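Local coordinates for FG41 Malonate Semialdehyde Decarboxylase (Coryneform bacterium, PDB 4LHP), which belongs to the tautomerase superfamily of small beta-alpha-beta enzymes and assembles as a trimer, at residues L2-L7 with F39-A44. Residues are numbered along the deposited sequence; the frame is centred on the assembly and turned at random.
Sequences LIRIDL and FQILTA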
# COMPACT_ATOMS: atom_id res chain seq x y z
N LEU A 2 -4.59 8.95 -3.52
CA LEU A 2 -4.87 8.28 -2.25
C LEU A 2 -3.61 8.31 -1.39
O LEU A 2 -2.56 7.83 -1.80
CB LEU A 2 -5.32 6.84 -2.48
CG LEU A 2 -5.49 5.98 -1.23
CD1 LEU A 2 -6.61 6.50 -0.35
CD2 LEU A 2 -5.72 4.53 -1.60
N ILE A 3 -3.73 8.88 -0.20
CA ILE A 3 -2.59 9.03 0.69
C ILE A 3 -2.67 8.04 1.86
O ILE A 3 -3.61 8.09 2.65
CB ILE A 3 -2.52 10.44 1.29
CG1 ILE A 3 -2.81 11.51 0.23
CG2 ILE A 3 -1.17 10.68 1.95
CD1 ILE A 3 -1.88 11.47 -0.96
N ARG A 4 -1.69 7.15 1.95
CA ARG A 4 -1.57 6.30 3.13
C ARG A 4 -0.59 6.93 4.11
O ARG A 4 0.61 6.99 3.84
CB ARG A 4 -1.11 4.89 2.75
CG ARG A 4 -2.02 4.19 1.77
CD ARG A 4 -1.69 2.71 1.65
NE ARG A 4 -2.72 1.99 0.91
CZ ARG A 4 -3.75 1.34 1.46
NH1 ARG A 4 -3.91 1.30 2.77
NH2 ARG A 4 -4.64 0.72 0.69
N ILE A 5 -1.10 7.39 5.24
CA ILE A 5 -0.25 7.98 6.27
C ILE A 5 -0.10 7.03 7.45
O ILE A 5 -1.05 6.79 8.19
CB ILE A 5 -0.83 9.31 6.79
CG1 ILE A 5 -1.13 10.25 5.63
CG2 ILE A 5 0.14 9.95 7.78
CD1 ILE A 5 -1.87 11.50 6.03
N ASP A 6 1.10 6.48 7.61
CA ASP A 6 1.40 5.61 8.73
C ASP A 6 2.31 6.33 9.73
O ASP A 6 3.42 6.74 9.39
CB ASP A 6 2.06 4.31 8.26
CG ASP A 6 1.08 3.39 7.55
OD1 ASP A 6 0.60 2.43 8.18
OD2 ASP A 6 0.80 3.62 6.35
N LEU A 7 1.81 6.48 10.95
CA LEU A 7 2.55 7.17 12.00
C LEU A 7 2.43 6.37 13.29
O LEU A 7 2.07 5.20 13.25
CB LEU A 7 2.04 8.60 12.15
CG LEU A 7 0.53 8.80 12.00
CD1 LEU A 7 -0.22 8.05 13.09
CD2 LEU A 7 0.17 10.28 12.03
N PHE A 39 -8.33 11.97 -0.01
CA PHE A 39 -8.49 10.55 0.21
C PHE A 39 -7.28 10.03 0.97
O PHE A 39 -6.18 9.93 0.43
CB PHE A 39 -8.67 9.83 -1.12
CG PHE A 39 -9.87 10.31 -1.87
CD1 PHE A 39 -9.75 11.27 -2.86
CD2 PHE A 39 -11.13 9.84 -1.56
CE1 PHE A 39 -10.87 11.73 -3.53
CE2 PHE A 39 -12.24 10.29 -2.22
CZ PHE A 39 -12.11 11.24 -3.21
N GLN A 40 -7.51 9.72 2.25
CA GLN A 40 -6.42 9.45 3.17
C GLN A 40 -6.78 8.30 4.10
O GLN A 40 -7.92 8.18 4.54
CB GLN A 40 -6.14 10.69 4.02
CG GLN A 40 -5.76 11.93 3.22
CD GLN A 40 -5.40 13.10 4.11
OE1 GLN A 40 -6.06 13.35 5.12
NE2 GLN A 40 -4.34 13.82 3.75
N ILE A 41 -5.79 7.47 4.40
CA ILE A 41 -5.94 6.43 5.40
C ILE A 41 -4.88 6.61 6.47
O ILE A 41 -3.68 6.55 6.19
CB ILE A 41 -5.80 5.02 4.79
CG1 ILE A 41 -6.87 4.81 3.72
CG2 ILE A 41 -5.93 3.96 5.88
CD1 ILE A 41 -6.68 3.55 2.90
N LEU A 42 -5.32 6.83 7.70
CA LEU A 42 -4.42 7.02 8.82
C LEU A 42 -4.30 5.75 9.64
O LEU A 42 -5.29 5.25 10.19
CB LEU A 42 -4.89 8.16 9.72
CG LEU A 42 -4.42 9.55 9.30
CD1 LEU A 42 -4.70 9.77 7.83
CD2 LEU A 42 -5.09 10.61 10.15
N THR A 43 -3.09 5.22 9.73
CA THR A 43 -2.82 4.06 10.56
C THR A 43 -1.80 4.44 11.63
O THR A 43 -0.64 4.72 11.32
CB THR A 43 -2.27 2.89 9.74
OG1 THR A 43 -3.10 2.66 8.59
CG2 THR A 43 -2.23 1.62 10.59
N ALA A 44 -2.24 4.45 12.88
CA ALA A 44 -1.34 4.73 14.00
C ALA A 44 -0.78 3.43 14.54
O ALA A 44 -1.52 2.50 14.85
CB ALA A 44 -2.08 5.49 15.09
O HOH W 1 -2.35 3.97 6.70
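With CG anti to the carbonyl carbon (chi1 -58°) and an extended chain from CG to NE, Arg4 stands beside Ile41, whose CG1 takes the same first torsion (-60°) and whose chain also runs on extended. The two side chains run alongside each other out of the same face of the sheet, and Ile41 CD1 covers one face of the guanidinium, 3.6 Å from Arg4 NH1. Across the subunit interface, that group's charge is met by a salt bridge to Asp6 of a neighbouring subunit. Within the chain, Asp6 OD1 comes within 3.3 Å of Thr43 CB while hydrogen-bonded to NE2 of His45 in its own chain. A water lies within hydrogen-bonding distance of Asp6 OD2, Ile41 O (2.9 Å) and Thr43 OG1. The other face is mostly apolar and turned to helix 13-31; there Ile5 CD1 meets Leu42 CD1 at 3.8 Å, and Leu7 CD1 lies 3.7 Å from Ala44 CB.

Between the two layers of side chains runs a parallel ladder of five backbone hydrogen bonds. It starts with the nearly straight Ile3 N to Phe39 O bond (2.7 Å, 173°) and ends at Leu7 N to Thr43 O. Strand 39-45 is outermost in its own chain's sheet, which the same neighbouring subunit extends by pairing with Phe39 and Gln40. Parallel, adjacent strands 2-8 and 39-45 joined through helix 13-31 make a beta-alpha-beta crossover, the building unit of the tautomerase fold.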